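Local coordinates for protein Pre-mRNA-splicing factor SAD1 (Saccharomyces cerevisiae, PDB 4MSX) that promotes assembly of newly made U4 snRNA into the U4/U6 snRNP and is required for pre-mRNA splicing, although its ubiquitin-protease-like domain is catalytically inactive, at residues A[185-190]-A[456-461]; A[191-196]-A[438-443]; A[370-375]-A[409-414]; A[398-403]-A[474-479]. All coordinates share one frame; numbering follows the deposited sequence.

Interaction 1. Residues A[185-190]-A[456-461]; sequences GFTNAA and DGINTT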
# COMPACT_ATOMS: atom_id res chain seq x y z
N GLY A 185 -9.11 -1.12 4.26
CA GLY A 185 -9.32 -0.37 3.05
C GLY A 185 -9.13 1.12 3.25
O GLY A 185 -8.65 1.63 4.32
N PHE A 186 -9.51 1.83 2.17
CA PHE A 186 -9.11 3.21 1.99
C PHE A 186 -10.28 3.94 1.35
O PHE A 186 -11.00 3.38 0.49
CB PHE A 186 -7.91 3.33 1.02
CG PHE A 186 -6.63 2.68 1.50
CD1 PHE A 186 -6.43 1.32 1.30
CD2 PHE A 186 -5.64 3.44 2.11
CE1 PHE A 186 -5.27 0.68 1.73
CE2 PHE A 186 -4.43 2.81 2.56
CZ PHE A 186 -4.27 1.43 2.33
N THR A 187 -10.44 5.21 1.73
CA THR A 187 -11.41 6.06 1.06
C THR A 187 -10.90 6.54 -0.30
O THR A 187 -9.70 6.50 -0.60
CB THR A 187 -11.78 7.25 2.01
OG1 THR A 187 -10.59 7.83 2.52
CG2 THR A 187 -12.61 6.73 3.20
N ASN A 188 -11.83 7.01 -1.13
CA ASN A 188 -11.52 7.56 -2.44
C ASN A 188 -10.80 6.57 -3.38
O ASN A 188 -9.86 6.94 -4.07
CB ASN A 188 -10.70 8.83 -2.34
CG ASN A 188 -10.92 9.75 -3.60
OD1 ASN A 188 -11.62 9.34 -4.52
ND2 ASN A 188 -10.30 10.90 -3.64
N ALA A 189 -11.26 5.35 -3.38
CA ALA A 189 -10.74 4.37 -4.34
C ALA A 189 -11.05 4.82 -5.77
O ALA A 189 -10.36 4.41 -6.72
CB ALA A 189 -11.38 3.01 -4.09
N ALA A 190 -12.10 5.65 -5.92
CA ALA A 190 -12.50 6.09 -7.27
C ALA A 190 -11.31 6.80 -7.86
O ALA A 190 -11.07 6.74 -9.04
CB ALA A 190 -13.75 7.05 -7.22
N ASP A 456 -11.84 -3.80 -1.29
CA ASP A 456 -12.39 -3.04 -2.45
C ASP A 456 -12.88 -1.69 -1.89
O ASP A 456 -13.91 -1.62 -1.22
CB ASP A 456 -13.52 -3.88 -3.11
CG ASP A 456 -14.24 -3.14 -4.24
OD1 ASP A 456 -13.87 -1.98 -4.59
OD2 ASP A 456 -15.18 -3.75 -4.81
N GLY A 457 -12.11 -0.63 -2.06
CA GLY A 457 -12.48 0.64 -1.38
C GLY A 457 -12.38 0.43 0.12
O GLY A 457 -11.38 -0.12 0.60
N ILE A 458 -13.37 0.83 0.91
CA ILE A 458 -13.29 0.58 2.35
C ILE A 458 -13.87 -0.77 2.76
O ILE A 458 -13.76 -1.13 3.92
CB ILE A 458 -13.99 1.68 3.20
CG1 ILE A 458 -15.48 1.75 2.90
CG2 ILE A 458 -13.41 3.02 2.91
CD1 ILE A 458 -16.27 2.44 4.02
N ASN A 459 -14.47 -1.50 1.81
CA ASN A 459 -15.06 -2.82 2.09
C ASN A 459 -14.08 -3.97 2.09
O ASN A 459 -13.25 -4.07 1.20
CB ASN A 459 -16.12 -3.16 1.05
CG ASN A 459 -17.27 -2.21 1.09
OD1 ASN A 459 -17.73 -1.83 2.17
ND2 ASN A 459 -17.72 -1.78 -0.10
N THR A 460 -14.22 -4.86 3.07
CA THR A 460 -13.44 -6.08 3.10
C THR A 460 -14.38 -7.28 3.17
O THR A 460 -15.40 -7.26 3.88
CB THR A 460 -12.44 -6.09 4.29
OG1 THR A 460 -13.15 -6.30 5.52
CG2 THR A 460 -11.66 -4.77 4.36
N THR A 461 -14.05 -8.32 2.43
CA THR A 461 -14.90 -9.50 2.31
C THR A 461 -13.95 -10.70 2.26
O THR A 461 -12.93 -10.64 1.59
CB THR A 461 -15.65 -9.50 0.98
OG1 THR A 461 -16.32 -8.25 0.80
CG2 THR A 461 -16.67 -10.62 0.91
O HOH W 1 -11.42 -1.29 6.13
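Gly457, Ile458 and Gly185 carry most of this contact, and two of the three have no side chain, so much of the contact is made by main chain. Gly457 O takes one hydrogen bond and one weaker CH...O contact from the 185-190 segment. Phe186 N gives the bond at 3.1 Å, arriving well above the carbonyl plane (60° out of it), and Gly185 CA makes the CH...O contact at 3.2 Å. A CB on Gly185 would run into that carbonyl, so the bare glycine permits the close approach. Gly457 CA also receives the methyl of Ala189, with CB to CA at 3.8 Å. Ile458 works through its CG2 branch, set beside its own backbone N (CG1 at chi1 62°); this methyl reaches Phe186 O at 3.4 Å and meets Thr187 CG2 at 3.8 Å. A water joins the backbones, accepting from Gly185 N and donating to Ile458 O. The Phe186 side chain leaves the backbone on the side away from the turn, and its ring stacks with His196. Asp456 to Asn459 form a type II' beta turn, whose Gly457 has the positive phi (65°) that favours glycine. This is a two-residue beta hairpin docked beside the start of helix 189-203 in the ubiquitin-specific protease fold.

Interaction 2. Residues A[191-196]-A[438-443]; sequences TYDYAH and SHWITQ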
# COMPACT_ATOMS: atom_id res chain seq x y z
N THR A 191 -10.55 7.49 -7.03
CA THR A 191 -9.38 8.20 -7.53
C THR A 191 -8.04 7.47 -7.31
O THR A 191 -7.15 7.58 -8.14
CB THR A 191 -9.30 9.60 -6.88
OG1 THR A 191 -10.54 10.24 -7.14
CG2 THR A 191 -8.15 10.46 -7.44
N TYR A 192 -7.88 6.80 -6.16
CA TYR A 192 -6.56 6.33 -5.78
C TYR A 192 -6.45 4.78 -5.64
O TYR A 192 -5.47 4.27 -5.04
CB TYR A 192 -6.16 7.02 -4.45
CG TYR A 192 -5.90 8.53 -4.68
CD1 TYR A 192 -4.88 8.96 -5.53
CD2 TYR A 192 -6.71 9.50 -4.10
CE1 TYR A 192 -4.64 10.33 -5.75
CE2 TYR A 192 -6.44 10.91 -4.29
CZ TYR A 192 -5.42 11.30 -5.13
OH TYR A 192 -5.18 12.68 -5.36
N ASP A 193 -7.40 4.02 -6.19
CA ASP A 193 -7.37 2.57 -6.01
C ASP A 193 -6.04 1.93 -6.44
O ASP A 193 -5.54 0.99 -5.74
CB ASP A 193 -8.51 1.84 -6.70
CG ASP A 193 -8.65 2.21 -8.18
OD1 ASP A 193 -7.84 3.01 -8.74
OD2 ASP A 193 -9.63 1.69 -8.78
N TYR A 194 -5.44 2.43 -7.51
CA TYR A 194 -4.15 1.86 -7.94
C TYR A 194 -3.05 2.02 -6.88
O TYR A 194 -2.17 1.18 -6.72
CB TYR A 194 -3.64 2.47 -9.25
CG TYR A 194 -3.35 3.95 -9.13
CD1 TYR A 194 -2.10 4.38 -8.72
CD2 TYR A 194 -4.35 4.89 -9.34
CE1 TYR A 194 -1.81 5.72 -8.58
CE2 TYR A 194 -4.09 6.27 -9.16
CZ TYR A 194 -2.82 6.66 -8.78
OH TYR A 194 -2.55 8.00 -8.60
N ALA A 195 -3.08 3.14 -6.16
CA ALA A 195 -2.12 3.37 -5.11
C ALA A 195 -2.47 2.56 -3.88
O ALA A 195 -1.57 2.08 -3.18
CB ALA A 195 -2.10 4.92 -4.71
N HIS A 196 -3.75 2.42 -3.55
CA HIS A 196 -4.11 1.58 -2.39
C HIS A 196 -3.55 0.16 -2.60
O HIS A 196 -2.97 -0.41 -1.68
CB HIS A 196 -5.62 1.49 -2.24
CG HIS A 196 -6.26 2.83 -2.10
ND1 HIS A 196 -7.58 3.07 -2.43
CD2 HIS A 196 -5.75 4.00 -1.64
CE1 HIS A 196 -7.85 4.35 -2.18
NE2 HIS A 196 -6.76 4.93 -1.69
N SER A 438 -10.82 1.58 -15.65
CA SER A 438 -10.27 0.50 -14.77
C SER A 438 -10.51 0.79 -13.29
O SER A 438 -10.34 1.94 -12.85
CB SER A 438 -8.77 0.42 -15.00
OG SER A 438 -8.45 -0.04 -16.32
N HIS A 439 -10.88 -0.23 -12.52
CA HIS A 439 -10.95 -0.14 -11.07
C HIS A 439 -10.09 -1.31 -10.55
O HIS A 439 -10.06 -2.39 -11.16
CB HIS A 439 -12.40 -0.27 -10.61
CG HIS A 439 -12.59 -0.40 -9.13
ND1 HIS A 439 -11.99 0.44 -8.20
CD2 HIS A 439 -13.35 -1.27 -8.41
CE1 HIS A 439 -12.35 0.08 -6.98
NE2 HIS A 439 -13.17 -0.96 -7.08
N TRP A 440 -9.42 -1.10 -9.42
CA TRP A 440 -8.41 -2.09 -8.95
C TRP A 440 -8.81 -2.53 -7.55
O TRP A 440 -9.12 -1.69 -6.69
CB TRP A 440 -7.01 -1.43 -8.93
CG TRP A 440 -6.60 -0.92 -10.29
CD1 TRP A 440 -6.59 0.38 -10.76
CD2 TRP A 440 -6.15 -1.75 -11.37
NE1 TRP A 440 -6.16 0.39 -12.08
CE2 TRP A 440 -5.91 -0.91 -12.48
CE3 TRP A 440 -5.95 -3.14 -11.49
CZ2 TRP A 440 -5.45 -1.40 -13.70
CZ3 TRP A 440 -5.48 -3.64 -12.69
CH2 TRP A 440 -5.24 -2.77 -13.80
N ILE A 441 -8.80 -3.83 -7.31
CA ILE A 441 -9.07 -4.29 -5.96
C ILE A 441 -8.00 -5.29 -5.56
O ILE A 441 -7.29 -5.84 -6.40
CB ILE A 441 -10.46 -4.92 -5.84
CG1 ILE A 441 -10.51 -6.20 -6.66
CG2 ILE A 441 -11.57 -3.92 -6.33
CD1 ILE A 441 -11.84 -6.91 -6.56
N THR A 442 -7.83 -5.45 -4.25
CA THR A 442 -6.62 -6.16 -3.76
C THR A 442 -7.08 -7.28 -2.86
O THR A 442 -7.87 -7.05 -1.95
CB THR A 442 -5.71 -5.19 -2.96
OG1 THR A 442 -5.46 -4.05 -3.79
CG2 THR A 442 -4.34 -5.84 -2.54
N GLN A 443 -6.58 -8.49 -3.11
CA GLN A 443 -6.88 -9.62 -2.24
C GLN A 443 -5.60 -10.02 -1.54
O GLN A 443 -4.55 -10.14 -2.19
CB GLN A 443 -7.34 -10.82 -3.11
CG GLN A 443 -8.61 -10.44 -3.86
CD GLN A 443 -9.03 -11.46 -4.92
OE1 GLN A 443 -8.19 -12.22 -5.46
NE2 GLN A 443 -10.33 -11.45 -5.27
O HOH W 2 -7.11 -1.39 -4.72
O HOH W 3 -8.40 3.58 -11.24
O HOH W 4 -11.52 3.40 -10.13
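Asp193 OD2 is gripped by two donors of strand 438-443: His439 ND1 at 2.7 Å and the backbone Trp440 N at 2.9 Å. The place corresponds, by its sequence pattern, to the active-site cleft of ubiquitin-specific proteases, where Asp193 probably stands in the position of the catalytic cysteine and His439 in that of the histidine. The two bonds come from different directions. ND1 meets the anti lone pair, with carboxylate and imidazole only 23° apart in plane, whereas Trp440 N comes from above the carboxylate plane. Asp193 CG sits between the backbone N and the carbonyl carbon (chi1 51°), a setting that brings the carboxylate across to the strand. His439 NE2 in turn bonds to Asp456 OD1. Replacing Asp193 by an alanine removes the carboxylate, which would probably leave His439 ND1 and Trp440 N without their shared acceptor and the imidazole freer to turn, though still held at NE2. Further along the strand, a water donates to both Asp193 O and Trp440 O and accepts from Thr442 OG1, while Tyr194 CB touches Trp440 CD1 at 3.9 Å. The second carboxylate oxygen, Asp193 OD1, lies in the indole plane at its edge, 3.5 Å from Trp440 CD1.

Interaction 3. Residues A[370-375]-A[409-414]; sequences RLPQFL and VKYRLK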
# COMPACT_ATOMS: atom_id res chain seq x y z
N ARG A 370 17.84 -15.71 -10.71
CA ARG A 370 17.68 -15.37 -9.29
C ARG A 370 16.22 -15.39 -8.96
O ARG A 370 15.40 -14.65 -9.55
CB ARG A 370 18.31 -14.03 -8.92
CG ARG A 370 18.20 -13.74 -7.36
CD ARG A 370 18.88 -12.43 -6.98
NE ARG A 370 19.15 -12.43 -5.53
CZ ARG A 370 18.36 -11.93 -4.60
NH1 ARG A 370 17.23 -11.30 -4.94
NH2 ARG A 370 18.73 -12.03 -3.31
N LEU A 371 15.86 -16.27 -8.05
CA LEU A 371 14.49 -16.40 -7.64
C LEU A 371 14.38 -15.72 -6.28
O LEU A 371 14.99 -16.15 -5.32
CB LEU A 371 14.07 -17.87 -7.56
CG LEU A 371 13.76 -18.50 -8.93
CD1 LEU A 371 13.58 -19.99 -8.81
CD2 LEU A 371 12.53 -17.88 -9.52
N PRO A 372 13.65 -14.59 -6.22
CA PRO A 372 13.60 -13.80 -4.98
C PRO A 372 12.67 -14.41 -3.95
O PRO A 372 11.83 -15.21 -4.31
CB PRO A 372 13.03 -12.42 -5.45
CG PRO A 372 12.22 -12.74 -6.68
CD PRO A 372 12.91 -13.97 -7.34
N GLN A 373 12.79 -13.99 -2.68
CA GLN A 373 11.82 -14.39 -1.67
C GLN A 373 10.39 -13.97 -2.13
O GLN A 373 9.41 -14.69 -1.89
CB GLN A 373 12.12 -13.68 -0.33
CG GLN A 373 11.17 -14.08 0.74
CD GLN A 373 11.47 -15.53 1.22
OE1 GLN A 373 12.48 -16.15 0.80
NE2 GLN A 373 10.60 -16.08 2.07
N PHE A 374 10.26 -12.78 -2.74
CA PHE A 374 8.93 -12.34 -3.25
C PHE A 374 9.02 -12.17 -4.75
O PHE A 374 9.76 -11.29 -5.21
CB PHE A 374 8.51 -10.99 -2.59
CG PHE A 374 8.34 -11.10 -1.13
CD1 PHE A 374 7.17 -11.60 -0.60
CD2 PHE A 374 9.42 -10.81 -0.27
CE1 PHE A 374 7.01 -11.71 0.80
CE2 PHE A 374 9.30 -10.97 1.13
CZ PHE A 374 8.10 -11.43 1.66
N LEU A 375 8.31 -13.01 -5.48
CA LEU A 375 8.30 -13.03 -6.95
C LEU A 375 6.98 -12.40 -7.36
O LEU A 375 5.90 -12.89 -6.99
CB LEU A 375 8.40 -14.50 -7.41
CG LEU A 375 8.46 -14.79 -8.92
CD1 LEU A 375 9.59 -13.99 -9.58
CD2 LEU A 375 8.65 -16.32 -9.14
N VAL A 409 11.84 -24.94 -6.93
CA VAL A 409 11.64 -23.94 -5.87
C VAL A 409 10.15 -23.76 -5.72
O VAL A 409 9.47 -23.51 -6.70
CB VAL A 409 12.33 -22.64 -6.23
CG1 VAL A 409 12.08 -21.57 -5.16
CG2 VAL A 409 13.83 -22.88 -6.45
N LYS A 410 9.61 -23.93 -4.52
CA LYS A 410 8.18 -23.81 -4.33
C LYS A 410 7.80 -22.38 -3.87
O LYS A 410 8.51 -21.79 -3.05
CB LYS A 410 7.71 -24.76 -3.26
CG LYS A 410 7.65 -26.24 -3.74
CD LYS A 410 7.42 -27.21 -2.57
CE LYS A 410 7.75 -28.67 -2.97
NZ LYS A 410 9.19 -28.90 -3.37
N TYR A 411 6.65 -21.91 -4.34
CA TYR A 411 6.11 -20.58 -3.97
C TYR A 411 4.64 -20.72 -3.57
O TYR A 411 3.94 -21.60 -4.09
CB TYR A 411 6.16 -19.67 -5.22
CG TYR A 411 7.51 -19.04 -5.43
CD1 TYR A 411 8.49 -19.67 -6.21
CD2 TYR A 411 7.80 -17.81 -4.86
CE1 TYR A 411 9.73 -19.09 -6.39
CE2 TYR A 411 9.02 -17.22 -5.04
CZ TYR A 411 9.97 -17.84 -5.81
OH TYR A 411 11.18 -17.23 -5.96
N ARG A 412 4.16 -19.83 -2.69
CA ARG A 412 2.74 -19.81 -2.37
C ARG A 412 2.21 -18.37 -2.63
O ARG A 412 2.92 -17.42 -2.33
CB ARG A 412 2.55 -20.12 -0.88
CG ARG A 412 2.78 -21.63 -0.63
CD ARG A 412 2.15 -22.17 0.64
NE ARG A 412 2.40 -23.61 0.73
CZ ARG A 412 1.96 -24.40 1.71
NH1 ARG A 412 1.23 -23.91 2.70
NH2 ARG A 412 2.25 -25.70 1.68
N LEU A 413 0.99 -18.28 -3.13
CA LEU A 413 0.39 -16.98 -3.50
C LEU A 413 0.03 -16.22 -2.23
O LEU A 413 -0.60 -16.78 -1.34
CB LEU A 413 -0.87 -17.23 -4.31
CG LEU A 413 -1.57 -15.96 -4.80
CD1 LEU A 413 -0.67 -15.17 -5.81
CD2 LEU A 413 -2.89 -16.37 -5.44
N LYS A 414 0.40 -14.94 -2.16
CA LYS A 414 0.17 -14.12 -0.97
C LYS A 414 -0.70 -12.88 -1.27
O LYS A 414 -1.36 -12.37 -0.39
CB LYS A 414 1.51 -13.63 -0.40
CG LYS A 414 2.41 -14.76 0.20
CD LYS A 414 1.87 -15.29 1.56
CE LYS A 414 1.79 -14.18 2.63
NZ LYS A 414 3.11 -13.54 2.97
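Tyr411 OH donates a hydrogen bond to Pro372 O at 2.7 Å, and leucine side chains pack against the phenol beside that bond. The donor is tilted 18° from the carbonyl plane, and the oxygen lies at the edge of the ring, in its plane. Leu375 covers one face: its CD2 stands 4.1 Å from the ring centroid in a CH-pi contact, while its CB touches Tyr411 CE2 at 3.7 Å. With CG opposite the backbone N (chi1 -178°) and chi2 near 54°, CD2 comes to lie over the ring. Leu371 closes in on the hydroxyl, with CB 3.4 Å from Tyr411 OH, and its CD1 slides past Val409 CG2 at 3.7 Å.

In the next shell, strand 472-480 runs between strands 374-379 and 409-421 and pairs with both. Leu375 and Tyr411 are therefore 8.4 Å apart at their CA atoms, and the phenol bridges the gap. Lys480 NZ holds Leu371 O, and Gln373 pairs through its backbone with Lys480, bonds that are likely to steady the loop carrying the proline carbonyl. A phenylalanine at Tyr411 has no hydroxyl to give, which is likely to leave Pro372 O without this mate and the loop less firmly held. The chemistry implies one polar link in a largely apolar setting, which probably fixes how the phenol lies as it reaches past strand 472-480 to the loop before strand 374-379 in the USP fold.

Interaction 4. Residues A[398-403]-A[474-479]; sequences VEFSSE and FIQVWE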
# COMPACT_ATOMS: atom_id res chain seq x y z
N VAL A 398 -6.80 -16.64 -16.69
CA VAL A 398 -5.58 -17.21 -16.13
C VAL A 398 -5.89 -18.06 -14.90
O VAL A 398 -6.39 -17.57 -13.85
CB VAL A 398 -4.51 -16.10 -15.74
CG1 VAL A 398 -3.28 -16.76 -15.12
CG2 VAL A 398 -4.11 -15.28 -16.93
N GLU A 399 -5.60 -19.35 -15.02
CA GLU A 399 -5.87 -20.32 -13.96
C GLU A 399 -4.67 -20.53 -13.04
O GLU A 399 -3.56 -20.75 -13.51
CB GLU A 399 -6.34 -21.64 -14.60
CG GLU A 399 -7.66 -21.32 -15.33
CD GLU A 399 -8.14 -22.36 -16.31
OE1 GLU A 399 -9.24 -22.11 -16.87
OE2 GLU A 399 -7.46 -23.38 -16.52
N PHE A 400 -4.91 -20.48 -11.74
CA PHE A 400 -3.84 -20.68 -10.78
C PHE A 400 -4.47 -21.17 -9.48
O PHE A 400 -5.66 -20.95 -9.25
CB PHE A 400 -3.07 -19.36 -10.54
CG PHE A 400 -3.97 -18.22 -10.05
CD1 PHE A 400 -4.25 -18.10 -8.72
CD2 PHE A 400 -4.51 -17.32 -10.96
CE1 PHE A 400 -5.06 -17.02 -8.24
CE2 PHE A 400 -5.34 -16.25 -10.52
CZ PHE A 400 -5.60 -16.12 -9.13
N SER A 401 -3.67 -21.82 -8.66
CA SER A 401 -4.10 -22.25 -7.33
C SER A 401 -3.20 -21.53 -6.36
O SER A 401 -2.67 -20.46 -6.68
CB SER A 401 -3.95 -23.78 -7.17
OG SER A 401 -2.57 -24.15 -7.21
N SER A 402 -2.99 -22.09 -5.18
CA SER A 402 -2.23 -21.31 -4.21
C SER A 402 -0.78 -21.69 -4.16
O SER A 402 -0.02 -21.09 -3.42
CB SER A 402 -2.91 -21.33 -2.83
OG SER A 402 -3.84 -20.24 -2.73
N GLU A 403 -0.37 -22.64 -5.00
CA GLU A 403 1.01 -23.12 -5.00
C GLU A 403 1.55 -23.24 -6.41
O GLU A 403 0.81 -23.50 -7.37
CB GLU A 403 1.09 -24.57 -4.42
CG GLU A 403 0.59 -24.71 -3.01
CD GLU A 403 0.74 -26.15 -2.49
OE1 GLU A 403 1.40 -26.32 -1.44
OE2 GLU A 403 0.21 -27.09 -3.15
N PHE A 474 -4.18 -9.22 -12.37
CA PHE A 474 -3.28 -8.30 -13.06
C PHE A 474 -1.86 -8.39 -12.48
O PHE A 474 -0.88 -8.44 -13.22
CB PHE A 474 -3.80 -6.86 -12.89
CG PHE A 474 -2.97 -5.81 -13.59
CD1 PHE A 474 -2.88 -5.77 -14.98
CD2 PHE A 474 -2.32 -4.82 -12.84
CE1 PHE A 474 -2.12 -4.80 -15.62
CE2 PHE A 474 -1.56 -3.83 -13.49
CZ PHE A 474 -1.46 -3.80 -14.86
N ILE A 475 -1.74 -8.34 -11.14
CA ILE A 475 -0.47 -8.50 -10.47
C ILE A 475 -0.60 -9.51 -9.33
O ILE A 475 -1.61 -9.51 -8.62
CB ILE A 475 -0.01 -7.14 -9.80
CG1 ILE A 475 0.69 -6.26 -10.82
CG2 ILE A 475 0.93 -7.40 -8.60
CD1 ILE A 475 0.81 -4.82 -10.31
N GLN A 476 0.41 -10.33 -9.14
CA GLN A 476 0.40 -11.27 -8.01
C GLN A 476 1.71 -11.23 -7.30
O GLN A 476 2.74 -11.02 -7.93
CB GLN A 476 0.22 -12.77 -8.47
CG GLN A 476 -1.19 -12.99 -9.03
CD GLN A 476 -1.38 -14.41 -9.53
OE1 GLN A 476 -0.39 -15.11 -9.88
NE2 GLN A 476 -2.63 -14.85 -9.54
N VAL A 477 1.66 -11.54 -6.01
CA VAL A 477 2.91 -11.61 -5.24
C VAL A 477 2.96 -13.04 -4.70
O VAL A 477 2.00 -13.48 -4.08
CB VAL A 477 2.95 -10.65 -4.03
CG1 VAL A 477 4.23 -10.88 -3.19
CG2 VAL A 477 2.89 -9.16 -4.50
N TRP A 478 4.04 -13.74 -5.02
CA TRP A 478 4.25 -15.15 -4.57
C TRP A 478 5.42 -15.16 -3.62
O TRP A 478 6.42 -14.44 -3.84
CB TRP A 478 4.58 -16.03 -5.78
CG TRP A 478 3.40 -16.23 -6.68
CD1 TRP A 478 2.92 -15.33 -7.61
CD2 TRP A 478 2.51 -17.37 -6.73
NE1 TRP A 478 1.81 -15.85 -8.23
CE2 TRP A 478 1.56 -17.11 -7.74
CE3 TRP A 478 2.48 -18.62 -6.06
CZ2 TRP A 478 0.54 -18.03 -8.07
CZ3 TRP A 478 1.47 -19.52 -6.40
CH2 TRP A 478 0.51 -19.21 -7.39
N GLU A 479 5.34 -15.99 -2.56
CA GLU A 479 6.39 -15.99 -1.56
C GLU A 479 7.05 -17.39 -1.52
O GLU A 479 6.36 -18.42 -1.52
CB GLU A 479 5.83 -15.71 -0.16
CG GLU A 479 6.93 -15.72 0.90
CD GLU A 479 6.47 -15.22 2.29
OE1 GLU A 479 5.24 -15.27 2.59
OE2 GLU A 479 7.36 -14.79 3.06
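Gln476 stretches from its strand toward the face of the Phe400 ring, and its side chain can be followed outward. From CB the chain sets CG beside the backbone N and runs on extended (chi2 178°); Ile347, Phe379 and Leu413 touch this side chain. At the amide the two heads part. OE1 accepts from Trp478 NE1 at 2.8 Å, a bond within the same strand whose N-H...O angle is 151°; the oxygen lies in the indole plane, at the ring edge, while the nitrogen stands above the plane of the amide. NE2 is perched over the centre of the Phe400 ring, 3.1 Å above its plane, with CE2 at 3.2 Å. Amide and ring planes are nearly perpendicular (89°), consistent with an amino-aromatic contact in which an N-H points into the pi cloud. NE2 also donates to Asn416 OD1, so the amide has partners at both its oxygen and its nitrogen.

The six-membered ring of the indole comes against the backbone obliquely: Trp478 CH2 is 3.5 Å from Ser401 O, and CZ3 is 3.7 Å from Ser402 O. Leu413 and Ile347 touch both rings. The contact thus joins the segment linking strands 397-399 and 403-406 to strand 472-480 of the mixed sheet of the ubiquitin-specific protease fold. Since no classical hydrogen bond joins the two segments, their adhesion rests on the polarised amide over an aromatic face and on an indole that meets carbonyl groups obliquely.

Overall arrangement
From the N terminus, segments 185-190 and 191-196 come first, and their partners return only late in the chain. Interaction 1 closes the widest loop; interaction 2 nests inside it, and interaction 3, joining 370-375 to 409-414, nests inside both. Interaction 4 starts at 398-403 within all three loops but ends at 474-479 beyond them, so it crosses each. Interactions 1 and 2 tie the segment from strand 185-186 into helix 189-203 to strand 438-446 and the hairpin 451-463; the two touch each other and share helix 189-203. Interactions 3 and 4 meet at the salt bridge Lys414 to Glu479 and join loops and strand ends to strands 409-421 and 472-480. Trp440 against Phe474 connects interaction 2 with interaction 4.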